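Local coordinates for protein pyroglutamyl-peptidase I (Fervidobacterium islandicum, PDB 6LTQ) that removes the pyroglutamyl residue from the amino terminus of peptides, acting as a cysteine peptidase of the pyroglutamyl-peptidase I family, at residues P46-H51 with L212-L217; S16-G21 with N73-A78; V129-V134 with H175-H180; G89-R94 with P144-Y149; K29-M34 with L81-G86. One frame throughout, in Å; residues are numbered along the deposited sequence.

Contact 1 of 5, residues P46-H51 with L212-L217; sequences PHISLH and LILENL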
# COMPACT_ATOMS: atom_id res chain seq x y z
N PRO D 46 34.91 18.18 8.17
CA PRO D 46 36.22 18.21 8.84
C PRO D 46 36.98 16.90 8.80
O PRO D 46 38.21 16.92 8.94
CB PRO D 46 35.86 18.57 10.29
CG PRO D 46 34.39 18.93 10.28
CD PRO D 46 33.80 18.19 9.13
N HIS D 47 36.31 15.77 8.63
CA HIS D 47 36.96 14.47 8.78
C HIS D 47 37.03 13.64 7.50
O HIS D 47 37.47 12.48 7.57
CB HIS D 47 36.25 13.65 9.86
CG HIS D 47 34.85 13.28 9.51
ND1 HIS D 47 33.92 14.19 9.05
CD2 HIS D 47 34.22 12.08 9.51
CE1 HIS D 47 32.78 13.58 8.82
NE2 HIS D 47 32.93 12.30 9.09
N ILE D 48 36.59 14.15 6.36
CA ILE D 48 36.55 13.34 5.15
C ILE D 48 36.97 14.16 3.94
O ILE D 48 36.82 15.38 3.91
CB ILE D 48 35.15 12.72 4.90
CG1 ILE D 48 34.12 13.80 4.60
CG2 ILE D 48 34.71 11.83 6.07
CD1 ILE D 48 32.71 13.26 4.35
N SER D 49 37.49 13.46 2.94
CA SER D 49 37.75 14.03 1.62
C SER D 49 36.63 13.55 0.70
O SER D 49 36.61 12.39 0.29
CB SER D 49 39.13 13.62 1.10
OG SER D 49 40.07 13.55 2.16
N LEU D 50 35.71 14.45 0.39
CA LEU D 50 34.49 14.08 -0.31
C LEU D 50 34.69 14.18 -1.81
O LEU D 50 34.95 15.26 -2.34
CB LEU D 50 33.33 14.97 0.12
CG LEU D 50 31.99 14.60 -0.50
CD1 LEU D 50 31.59 13.20 -0.10
CD2 LEU D 50 30.93 15.60 -0.06
N HIS D 51 34.55 13.05 -2.50
CA HIS D 51 34.42 12.99 -3.95
C HIS D 51 32.96 12.85 -4.33
O HIS D 51 32.18 12.19 -3.64
CB HIS D 51 35.19 11.80 -4.52
CG HIS D 51 36.64 11.77 -4.17
ND1 HIS D 51 37.64 11.84 -5.12
CD2 HIS D 51 37.26 11.65 -2.97
CE1 HIS D 51 38.81 11.77 -4.52
NE2 HIS D 51 38.61 11.66 -3.22
N LEU D 212 23.83 13.91 7.50
CA LEU D 212 24.02 13.26 8.79
C LEU D 212 24.79 11.95 8.66
O LEU D 212 25.52 11.57 9.58
CB LEU D 212 22.67 13.01 9.46
CG LEU D 212 22.00 14.22 10.12
CD1 LEU D 212 20.50 13.98 10.34
CD2 LEU D 212 22.71 14.57 11.43
N ILE D 213 24.57 11.20 7.58
CA ILE D 213 25.34 9.98 7.39
C ILE D 213 26.82 10.32 7.23
O ILE D 213 27.69 9.70 7.87
CB ILE D 213 24.83 9.18 6.17
CG1 ILE D 213 23.38 8.68 6.40
CG2 ILE D 213 25.76 7.99 5.89
CD1 ILE D 213 22.76 8.12 5.13
N LEU D 214 27.12 11.31 6.40
CA LEU D 214 28.51 11.72 6.17
C LEU D 214 29.14 12.25 7.45
O LEU D 214 30.30 11.94 7.74
CB LEU D 214 28.56 12.78 5.08
CG LEU D 214 28.22 12.30 3.67
CD1 LEU D 214 27.99 13.50 2.74
CD2 LEU D 214 29.29 11.34 3.11
N GLU D 215 28.39 13.03 8.24
CA GLU D 215 28.95 13.59 9.46
C GLU D 215 29.25 12.54 10.52
O GLU D 215 30.08 12.79 11.39
CB GLU D 215 28.00 14.63 10.08
CG GLU D 215 28.00 15.98 9.41
CD GLU D 215 26.96 16.92 10.01
OE1 GLU D 215 26.25 16.49 10.94
OE2 GLU D 215 26.81 18.05 9.52
N ASN D 216 28.58 11.38 10.48
CA ASN D 216 28.71 10.41 11.56
C ASN D 216 29.34 9.09 11.10
O ASN D 216 29.21 8.08 11.79
CB ASN D 216 27.34 10.17 12.20
CG ASN D 216 26.84 11.39 12.95
OD1 ASN D 216 27.20 11.59 14.11
ND2 ASN D 216 26.03 12.21 12.28
N LEU D 217 30.06 9.12 9.98
CA LEU D 217 30.51 7.91 9.31
C LEU D 217 31.35 7.03 10.23
O LEU D 217 31.32 5.80 10.12
CB LEU D 217 31.31 8.29 8.06
CG LEU D 217 31.21 7.40 6.82
CD1 LEU D 217 29.83 6.77 6.70
CD2 LEU D 217 31.52 8.24 5.60
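His47, Ile48 and Leu50 meet Leu214 where the last turn of helix 203-215 packs on one face of the central sheet of this alpha/beta fold. The buried part is apolar. Ile48 and Leu50, two residues apart on strand 48-55, both face the helix and send their CD1 methyls toward the same branch of Leu214. Ile48 CD1 lies 4.1 Å from Leu214 CD2, the two side chains crossing at about a right angle, and Leu50 CD1 stands 4.4 Å from that same CD2. Val17 of the adjoining strand 15-22 and Leu79 of strand 77-83 beyond it also touch Leu214, which is buried.

The side nearer solvent is held by His47. This residue has CG between its backbone N and carbonyl carbon (chi1 65°), and the imidazole reaches across with its edge leading. NE2 gives Leu214 O a weak hydrogen bond of 3.0 Å, bent to 122° at the proton. Ile48 CG2 packs 3.4 Å above the imidazole plane of His47, over its centre, which probably helps fix the ring's tilt. Glu215 points away from the strand, and its carbonyl accepts from Lys218 NZ. Just past the helix end, Asn216 turns its amide back on the last turn; its ND2 donates to a lone pair of Leu212 O at 2.8 Å, almost straight (172°).

Contact 2 of 5, residues S16-G21 with N73-A78; sequences SVLLTG and NNIDIA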
# COMPACT_ATOMS: atom_id res chain seq x y z
N SER D 16 38.41 9.00 2.67
CA SER D 16 38.03 9.44 1.33
C SER D 16 36.69 8.80 0.98
O SER D 16 36.58 7.56 0.95
CB SER D 16 39.10 9.09 0.30
OG SER D 16 39.33 7.70 0.26
N VAL D 17 35.69 9.63 0.71
CA VAL D 17 34.31 9.18 0.50
C VAL D 17 33.89 9.53 -0.91
O VAL D 17 33.98 10.69 -1.32
CB VAL D 17 33.38 9.82 1.54
CG1 VAL D 17 31.93 9.49 1.23
CG2 VAL D 17 33.78 9.37 2.93
N LEU D 18 33.38 8.53 -1.64
CA LEU D 18 32.80 8.74 -2.96
C LEU D 18 31.28 8.76 -2.81
O LEU D 18 30.69 7.77 -2.36
CB LEU D 18 33.22 7.65 -3.94
CG LEU D 18 32.52 7.71 -5.29
CD1 LEU D 18 32.76 9.07 -5.97
CD2 LEU D 18 32.94 6.55 -6.20
N LEU D 19 30.68 9.91 -3.09
CA LEU D 19 29.23 10.11 -3.07
C LEU D 19 28.72 10.18 -4.49
O LEU D 19 29.11 11.07 -5.25
CB LEU D 19 28.87 11.38 -2.30
CG LEU D 19 27.38 11.69 -2.15
CD1 LEU D 19 26.75 10.70 -1.15
CD2 LEU D 19 27.21 13.13 -1.69
N THR D 20 27.86 9.23 -4.87
CA THR D 20 27.37 9.19 -6.24
C THR D 20 25.86 9.38 -6.29
O THR D 20 25.14 9.07 -5.33
CB THR D 20 27.75 7.87 -6.93
OG1 THR D 20 26.99 6.80 -6.37
CG2 THR D 20 29.23 7.57 -6.74
N GLY D 21 25.39 9.88 -7.43
CA GLY D 21 23.98 9.97 -7.73
C GLY D 21 23.78 9.51 -9.17
O GLY D 21 24.75 9.16 -9.85
N ASN D 73 41.08 7.53 -8.82
CA ASN D 73 41.09 8.10 -7.47
C ASN D 73 41.06 6.97 -6.45
O ASN D 73 40.59 5.87 -6.74
CB ASN D 73 39.92 9.06 -7.25
CG ASN D 73 39.69 10.01 -8.42
OD1 ASN D 73 39.13 9.63 -9.46
ND2 ASN D 73 40.13 11.26 -8.26
N ASN D 74 41.56 7.26 -5.24
CA ASN D 74 41.53 6.31 -4.13
C ASN D 74 40.33 6.61 -3.24
O ASN D 74 40.19 7.74 -2.74
CB ASN D 74 42.81 6.36 -3.30
CG ASN D 74 42.91 5.18 -2.34
OD1 ASN D 74 42.14 4.22 -2.43
ND2 ASN D 74 43.87 5.24 -1.41
N ILE D 75 39.48 5.61 -3.03
CA ILE D 75 38.20 5.76 -2.32
C ILE D 75 38.15 4.75 -1.19
O ILE D 75 38.32 3.55 -1.42
CB ILE D 75 37.00 5.54 -3.26
CG1 ILE D 75 36.99 6.55 -4.42
CG2 ILE D 75 35.68 5.56 -2.47
CD1 ILE D 75 37.01 8.01 -3.98
N ASP D 76 37.88 5.22 0.03
CA ASP D 76 37.65 4.32 1.16
C ASP D 76 36.20 3.85 1.30
O ASP D 76 35.96 2.68 1.65
CB ASP D 76 38.05 4.98 2.47
CG ASP D 76 39.51 5.37 2.49
OD1 ASP D 76 39.83 6.46 3.01
OD2 ASP D 76 40.34 4.60 1.95
N ILE D 77 35.21 4.74 1.14
CA ILE D 77 33.80 4.39 1.33
C ILE D 77 33.00 4.95 0.17
O ILE D 77 33.08 6.14 -0.13
CB ILE D 77 33.22 4.93 2.64
CG1 ILE D 77 34.21 4.74 3.79
CG2 ILE D 77 31.87 4.26 2.95
CD1 ILE D 77 33.88 5.60 4.97
N ALA D 78 32.18 4.10 -0.44
CA ALA D 78 31.27 4.53 -1.48
C ALA D 78 29.90 4.68 -0.84
O ALA D 78 29.43 3.75 -0.17
CB ALA D 78 31.24 3.52 -2.63
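Ser16 and Asp76 grip each other with both backbone and side chain. Ser16 N donates to Asp76 OD1 at 2.9 Å, nearly straight (173°), meeting the oxygen on its anti side and well out of the carboxylate plane. In return, Asp76 N lies 2.8 Å from Ser16 O and also donates to Ser16 OG, so one N-H is shared between two acceptors of a single residue. Ser16 OG can get there because it stands between its own backbone N and carbonyl carbon (chi1 58°). Ser16 O is doubly held, since Ile77 N donates to it as well, at 3.1 Å in the carbonyl plane.

From Ile77 on, the pairing is regular. Leu18 N donates to Ile77 O at 2.8 Å, and Val17 CA approaches that same oxygen to 3.3 Å in a CA-H...O contact. The side chains then divide between the two faces. Leu18 CB presses on Ile75 CG2 at 3.5 Å, and this side is covered by helix 59-72 through Leu66, Tyr69 and Tyr70. On the other face, Val17 CG2 is a looser 4.3 Å from Ile77 CD1, with Leu217 lying against both residues and Leu214 against Val17. Strand 15-22 is thus flanked by strand 48-55 and by strand 77-83, all parallel: the 2-1-3 start of the mixed sheet in this family's three-layer alpha/beta/alpha, phosphorylase/hydrolase-like fold.

Contact 3 of 5, residues V129-V134 with H175-H180; sequences VKIKAV and HALFVH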
# COMPACT_ATOMS: atom_id res chain seq x y z
N VAL D 129 28.85 -2.11 6.35
CA VAL D 129 28.54 -0.93 7.16
C VAL D 129 27.50 -1.31 8.21
O VAL D 129 26.63 -2.16 7.98
CB VAL D 129 28.03 0.20 6.24
CG1 VAL D 129 27.61 1.44 7.03
CG2 VAL D 129 29.07 0.56 5.18
N LYS D 130 27.59 -0.68 9.37
CA LYS D 130 26.66 -0.94 10.47
C LYS D 130 25.32 -0.29 10.14
O LYS D 130 24.97 0.80 10.60
CB LYS D 130 27.22 -0.42 11.78
CG LYS D 130 28.55 -1.05 12.17
CD LYS D 130 29.11 -0.37 13.40
CE LYS D 130 28.46 -0.91 14.66
NZ LYS D 130 29.27 -1.99 15.30
N ILE D 131 24.55 -0.97 9.29
CA ILE D 131 23.41 -0.32 8.66
C ILE D 131 22.29 -0.05 9.67
O ILE D 131 21.58 0.95 9.55
CB ILE D 131 22.95 -1.16 7.45
CG1 ILE D 131 21.88 -0.42 6.64
CG2 ILE D 131 22.49 -2.57 7.86
CD1 ILE D 131 21.63 -1.08 5.28
N LYS D 132 22.13 -0.91 10.69
CA LYS D 132 21.09 -0.64 11.68
C LYS D 132 21.41 0.61 12.48
O LYS D 132 20.51 1.37 12.86
CB LYS D 132 20.91 -1.83 12.63
CG LYS D 132 20.47 -3.11 11.95
CD LYS D 132 19.07 -3.02 11.40
CE LYS D 132 18.08 -3.56 12.40
NZ LYS D 132 18.56 -4.85 12.96
N ALA D 133 22.70 0.84 12.74
CA ALA D 133 23.10 2.06 13.44
C ALA D 133 22.84 3.31 12.60
O ALA D 133 22.51 4.36 13.15
CB ALA D 133 24.58 1.97 13.85
N VAL D 134 22.99 3.23 11.27
CA VAL D 134 22.63 4.36 10.43
C VAL D 134 21.13 4.66 10.57
O VAL D 134 20.73 5.80 10.81
CB VAL D 134 22.99 4.10 8.96
CG1 VAL D 134 22.67 5.33 8.09
CG2 VAL D 134 24.46 3.72 8.81
N HIS D 175 34.41 -0.04 2.04
CA HIS D 175 33.00 -0.19 2.40
C HIS D 175 32.14 0.39 1.29
O HIS D 175 32.56 1.29 0.55
CB HIS D 175 32.69 0.50 3.73
CG HIS D 175 33.05 -0.28 4.96
ND1 HIS D 175 32.44 -1.48 5.28
CD2 HIS D 175 33.90 -0.01 5.98
CE1 HIS D 175 32.93 -1.92 6.43
NE2 HIS D 175 33.81 -1.05 6.88
N ALA D 176 30.92 -0.11 1.19
CA ALA D 176 29.95 0.50 0.32
C ALA D 176 28.58 0.40 0.99
O ALA D 176 28.29 -0.58 1.68
CB ALA D 176 29.93 -0.16 -1.04
N LEU D 177 27.79 1.46 0.81
CA LEU D 177 26.40 1.51 1.26
C LEU D 177 25.57 2.18 0.17
O LEU D 177 26.02 3.16 -0.45
CB LEU D 177 26.28 2.28 2.59
CG LEU D 177 24.88 2.49 3.20
CD1 LEU D 177 24.19 1.15 3.57
CD2 LEU D 177 24.94 3.40 4.41
N PHE D 178 24.37 1.65 -0.09
CA PHE D 178 23.46 2.27 -1.04
C PHE D 178 22.27 2.84 -0.28
O PHE D 178 21.69 2.16 0.57
CB PHE D 178 22.98 1.29 -2.12
CG PHE D 178 22.39 1.98 -3.30
CD1 PHE D 178 21.11 2.54 -3.22
CD2 PHE D 178 23.12 2.15 -4.46
CE1 PHE D 178 20.58 3.24 -4.29
CE2 PHE D 178 22.59 2.84 -5.53
CZ PHE D 178 21.32 3.39 -5.45
N VAL D 179 21.90 4.08 -0.59
CA VAL D 179 20.78 4.77 0.06
C VAL D 179 19.77 5.11 -1.02
O VAL D 179 20.08 5.87 -1.95
CB VAL D 179 21.23 6.02 0.83
CG1 VAL D 179 20.02 6.66 1.53
CG2 VAL D 179 22.30 5.67 1.86
N HIS D 180 18.62 4.44 -1.00
CA HIS D 180 17.50 4.81 -1.84
C HIS D 180 16.72 5.96 -1.24
O HIS D 180 16.55 6.06 -0.02
CB HIS D 180 16.59 3.62 -2.09
CG HIS D 180 16.88 2.90 -3.37
ND1 HIS D 180 17.00 1.53 -3.45
CD2 HIS D 180 17.12 3.37 -4.63
CE1 HIS D 180 17.26 1.18 -4.70
NE2 HIS D 180 17.35 2.27 -5.43
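Val129 and Ile131 bring the start of helix 131-140 down onto strand 175-181, a helix-on-sheet packing in the alpha/beta/alpha core; the strand's far end carries His180, which bonds to the oxidised Cys156. The joint is made by apolar contacts. Val129 does most of it through one methyl: CG2, anti to the carbonyl carbon, lies 3.9 Å from His175 CB and 4.2 Å from Leu177 CB, and also rests against the carbonyl of Ala176. The His175 imidazole leans past Val129, with ND1 3.9 Å from Val129 CG2, while Ile77 and Ile221 touch the same histidine. An alanine in place of His175 would keep CB on the valine methyl but would probably open a gap where the imidazole lies beside Val129 CG2.

Thr127 OG1, bonded to both Val129 N and Ala176 O, ties the two backbones together at this point. One step further on, Leu177 holds CG anti to the backbone N (chi1 177°), which carries its branch toward the first turn of the helix. Its two methyls divide the work: CD2 is 4.4 Å from Val134 CG2, and CD1 is 3.8 Å from Ile131 CD1.

Contact 4 of 5, residues G89-R94 with P144-Y149; sequences GIRLER and PAFVSY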
# COMPACT_ATOMS: atom_id res chain seq x y z
N GLY D 89 10.53 6.85 2.99
CA GLY D 89 11.57 7.28 3.91
C GLY D 89 12.95 7.00 3.35
O GLY D 89 13.11 6.51 2.24
N ILE D 90 13.97 7.34 4.15
CA ILE D 90 15.34 7.03 3.74
C ILE D 90 15.51 5.51 3.76
O ILE D 90 15.37 4.87 4.80
CB ILE D 90 16.35 7.73 4.66
CG1 ILE D 90 16.12 9.26 4.68
CG2 ILE D 90 17.76 7.38 4.25
CD1 ILE D 90 16.22 9.96 3.31
N ARG D 91 15.77 4.93 2.60
CA ARG D 91 15.72 3.49 2.42
C ARG D 91 17.15 2.95 2.31
O ARG D 91 17.77 3.00 1.24
CB ARG D 91 14.87 3.14 1.21
CG ARG D 91 14.80 1.67 0.88
CD ARG D 91 13.74 1.43 -0.18
NE ARG D 91 14.06 0.30 -1.04
CZ ARG D 91 13.24 -0.19 -1.96
NH1 ARG D 91 13.63 -1.22 -2.71
NH2 ARG D 91 12.02 0.34 -2.12
N LEU D 92 17.66 2.44 3.42
CA LEU D 92 19.03 1.95 3.50
C LEU D 92 19.07 0.51 3.00
O LEU D 92 18.42 -0.37 3.57
CB LEU D 92 19.53 2.05 4.94
CG LEU D 92 19.27 3.45 5.51
CD1 LEU D 92 19.28 3.41 7.00
CD2 LEU D 92 20.32 4.46 4.99
N GLU D 93 19.85 0.28 1.95
CA GLU D 93 19.87 -1.02 1.27
C GLU D 93 20.98 -1.90 1.83
O GLU D 93 22.16 -1.53 1.80
CB GLU D 93 20.03 -0.82 -0.23
CG GLU D 93 18.89 -0.05 -0.87
CD GLU D 93 17.57 -0.83 -0.93
OE1 GLU D 93 17.52 -2.00 -0.47
OE2 GLU D 93 16.59 -0.28 -1.48
N ARG D 94 20.60 -3.08 2.31
CA ARG D 94 21.58 -3.97 2.91
C ARG D 94 22.14 -5.00 1.94
O ARG D 94 23.20 -5.56 2.21
CB ARG D 94 20.95 -4.71 4.11
CG ARG D 94 21.94 -5.37 5.03
CD ARG D 94 21.32 -5.77 6.33
NE ARG D 94 22.34 -6.15 7.31
CZ ARG D 94 22.09 -6.42 8.59
NH1 ARG D 94 20.85 -6.37 9.06
NH2 ARG D 94 23.09 -6.73 9.40
N PRO D 144 12.43 9.82 9.00
CA PRO D 144 11.98 8.46 8.67
C PRO D 144 13.05 7.70 7.88
O PRO D 144 13.59 8.21 6.90
CB PRO D 144 10.71 8.68 7.83
CG PRO D 144 10.23 10.03 8.25
CD PRO D 144 11.46 10.85 8.56
N ALA D 145 13.35 6.48 8.32
CA ALA D 145 14.42 5.71 7.72
C ALA D 145 14.22 4.26 8.07
O ALA D 145 13.66 3.94 9.13
CB ALA D 145 15.82 6.18 8.18
N PHE D 146 14.64 3.37 7.17
CA PHE D 146 14.46 1.96 7.46
C PHE D 146 15.42 1.15 6.61
O PHE D 146 16.01 1.65 5.64
CB PHE D 146 13.00 1.51 7.21
CG PHE D 146 12.44 1.97 5.89
CD1 PHE D 146 12.61 1.21 4.74
CD2 PHE D 146 11.75 3.18 5.80
CE1 PHE D 146 12.08 1.63 3.52
CE2 PHE D 146 11.24 3.63 4.56
CZ PHE D 146 11.40 2.85 3.43
N VAL D 147 15.57 -0.12 6.96
CA VAL D 147 16.48 -1.01 6.26
C VAL D 147 15.69 -1.83 5.26
O VAL D 147 14.65 -2.42 5.60
CB VAL D 147 17.24 -1.91 7.26
CG1 VAL D 147 18.09 -2.93 6.50
CG2 VAL D 147 18.10 -1.05 8.18
N SER D 148 16.21 -1.90 4.04
CA SER D 148 15.61 -2.65 2.95
C SER D 148 16.53 -3.80 2.57
O SER D 148 17.76 -3.71 2.71
CB SER D 148 15.38 -1.73 1.73
OG SER D 148 15.17 -2.48 0.54
N TYR D 149 15.94 -4.89 2.08
CA TYR D 149 16.71 -6.07 1.69
C TYR D 149 16.63 -6.36 0.21
O TYR D 149 17.13 -7.40 -0.24
CB TYR D 149 16.25 -7.29 2.51
CG TYR D 149 16.71 -7.16 3.93
CD1 TYR D 149 16.04 -6.33 4.82
CD2 TYR D 149 17.86 -7.82 4.36
CE1 TYR D 149 16.52 -6.18 6.16
CE2 TYR D 149 18.32 -7.68 5.64
CZ TYR D 149 17.66 -6.87 6.53
OH TYR D 149 18.15 -6.75 7.82
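Phe146 and Tyr149 are the two rings here, and Arg91 and Arg94 lean on them. On one face of Phe146, toward the rim, sit Ile90 O and Arg91 CA; at its edge, CE2 is 3.7 Å from Gly89 N. A CB on Gly89 would come within 3.0 Å of Phe146 CE2, leaving little room for any side chain there. Arg91 crosses the ring obliquely, CG 3.8 Å from Phe146 CE1, before its guanidinium turns to Glu93. That carboxylate lies at the guanidinium edge, with Arg91 NE in a 2.6 Å salt bridge to Glu93 OE2. The other oxygen, Glu93 OE1, accepts from Ser148 OG at 2.6 Å on its syn side.

Arg94 runs alongside Tyr149 with its chain extended; CB lies over the rim of one ring face, and NH1 donates to Tyr149 OH at 3.0 Å. The stronger partner of Arg94 is Asp114 of the second subunit, salt-bridged to NH2, which places this corner at a subunit interface.

Between the strands, five backbone hydrogen bonds run from Ile90 N to Pro144 O through to Arg94 N to Ser148 O, the short strand axes crossing at -30°. Ile90, Leu92 and Ala145 point to the opposite face, against helix 131-140. On the Glu93 face, OE2 also accepts from His180 ND1. A parallel strand pair that fixes a glutamate beside this histidine fits the probable Cys-His-Glu triad of pyroglutamyl peptidases.

Contact 5 of 5, residues K29-M34 with L81-G86; sequences KVNPSM and LGQAGG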
# COMPACT_ATOMS: atom_id res chain seq x y z
N LYS D 29 12.30 14.61 -15.06
CA LYS D 29 13.23 15.67 -15.42
C LYS D 29 14.28 15.92 -14.34
O LYS D 29 15.21 16.69 -14.56
CB LYS D 29 12.48 16.97 -15.73
CG LYS D 29 11.17 17.13 -14.97
CD LYS D 29 10.40 18.38 -15.42
CE LYS D 29 11.01 19.65 -14.84
NZ LYS D 29 10.02 20.77 -14.78
N VAL D 30 14.12 15.31 -13.16
CA VAL D 30 15.07 15.47 -12.08
C VAL D 30 15.27 14.10 -11.42
O VAL D 30 14.48 13.17 -11.61
CB VAL D 30 14.59 16.51 -11.04
CG1 VAL D 30 13.47 15.95 -10.18
CG2 VAL D 30 15.72 16.95 -10.17
N ASN D 31 16.34 13.99 -10.66
CA ASN D 31 16.62 12.81 -9.86
C ASN D 31 17.10 13.29 -8.49
O ASN D 31 18.09 14.03 -8.41
CB ASN D 31 17.66 11.92 -10.54
CG ASN D 31 17.84 10.57 -9.84
OD1 ASN D 31 17.83 10.49 -8.60
ND2 ASN D 31 18.06 9.51 -10.62
N PRO D 32 16.42 12.90 -7.40
CA PRO D 32 16.86 13.38 -6.08
C PRO D 32 18.31 13.05 -5.75
O PRO D 32 18.97 13.83 -5.05
CB PRO D 32 15.89 12.69 -5.11
CG PRO D 32 15.41 11.47 -5.85
CD PRO D 32 15.32 11.93 -7.29
N SER D 33 18.82 11.89 -6.18
CA SER D 33 20.22 11.58 -5.92
C SER D 33 21.15 12.61 -6.57
O SER D 33 22.10 13.07 -5.94
CB SER D 33 20.56 10.15 -6.37
OG SER D 33 20.37 9.94 -7.75
N MET D 34 20.89 12.95 -7.83
CA MET D 34 21.72 13.96 -8.51
C MET D 34 21.64 15.31 -7.80
O MET D 34 22.66 15.96 -7.55
CB MET D 34 21.28 14.08 -9.97
CG MET D 34 22.09 15.07 -10.89
SD MET D 34 21.47 14.88 -12.57
CE MET D 34 22.21 16.33 -13.34
N LEU D 81 23.84 6.95 -3.87
CA LEU D 81 22.47 7.43 -3.75
C LEU D 81 21.68 7.10 -5.00
O LEU D 81 22.21 7.15 -6.12
CB LEU D 81 22.42 8.95 -3.52
CG LEU D 81 23.26 9.53 -2.39
CD1 LEU D 81 23.03 11.05 -2.29
CD2 LEU D 81 22.98 8.82 -1.04
N GLY D 82 20.40 6.80 -4.82
CA GLY D 82 19.55 6.54 -5.96
C GLY D 82 18.11 6.86 -5.63
O GLY D 82 17.72 6.96 -4.46
N GLN D 83 17.31 7.02 -6.68
CA GLN D 83 15.89 7.31 -6.56
C GLN D 83 15.11 6.01 -6.39
O GLN D 83 15.31 5.05 -7.14
CB GLN D 83 15.41 8.07 -7.80
CG GLN D 83 13.92 8.29 -7.87
CD GLN D 83 13.49 8.81 -9.23
OE1 GLN D 83 13.72 9.98 -9.56
NE2 GLN D 83 12.89 7.95 -10.02
N ALA D 84 14.23 5.96 -5.39
CA ALA D 84 13.31 4.83 -5.21
C ALA D 84 11.90 5.40 -5.18
O ALA D 84 11.33 5.56 -4.10
CB ALA D 84 13.62 4.02 -3.92
N GLY D 85 11.37 5.72 -6.36
CA GLY D 85 10.04 6.30 -6.47
C GLY D 85 8.99 5.41 -5.83
O GLY D 85 8.90 4.22 -6.14
N GLY D 86 8.20 5.98 -4.93
CA GLY D 86 7.24 5.22 -4.17
C GLY D 86 7.66 4.93 -2.74
O GLY D 86 6.81 4.58 -1.92
O HOH W 1 14.85 10.54 -12.13
O HOH W 2 18.41 6.66 -9.45
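Asn31 and Gln83 each carry CG anti to the backbone N (chi1 -172° and 174°), which sends the two side chains into the same space, where they cross obliquely. Asn31 OD1 comes within 3.5 Å of Gln83 CB, but its main business is with its own chain. As N-cap of helix 32-40 it accepts from Ser33 N at 3.0 Å and from Ser33 OG at 2.7 Å, both reaching it from the same face of the amide. An alanine in place of Asn31 would probably leave Ser33 N without its cap at the helix start and the Ser33 hydroxyl without one of its two partners.

Two waters do the polar bridging between the segments. One donates to Val30 O and to Gln83 OE1, the latter at 2.9 Å; the other accepts from Asn31 ND2 and from Gln83 N, the latter at 3.0 Å. Gln83 OE1 also accepts from Gln187 NE2, and lies 3.4 Å from Pro32 CD as the extended glutamine crosses the proline ring at about a right angle. Earlier in the strand the packing is plain contact: Ser33 CB on Leu81 CB at 3.6 Å.

Ser33 OG takes a further bond from Phe22 N, at the end of strand 15-22, and Leu81 continues onto Ile36 of the helix. Helix 32-40 thus starts over the C-terminal end of strand 77-83, which lies between strands 15-22 and 175-181, with helix 185-189 alongside.

Overall arrangement
All five contacts belong to one sheet and its covering helices. Contacts 2 and 4 are strand pairs held by backbone bonds, to which contact 2 adds a serine-aspartate clasp at its start and contact 4 a charged network; contacts 1, 3 and 5 set a helix end on a strand. Contacts 2 and 5 share strand 77-83 at opposite ends, and strand 175-181 of contact 3 lies between it and strand 90-97 of contact 4. Contacts 2 to 5 are buried; contact 1, on the outer strand, only partly. Contact 3 is apolar, whereas contact 5 is water-bridged. Contacts 3 and 4 are joined through the Glu93-His180 bond, and contact 4 also reaches a neighbouring subunit.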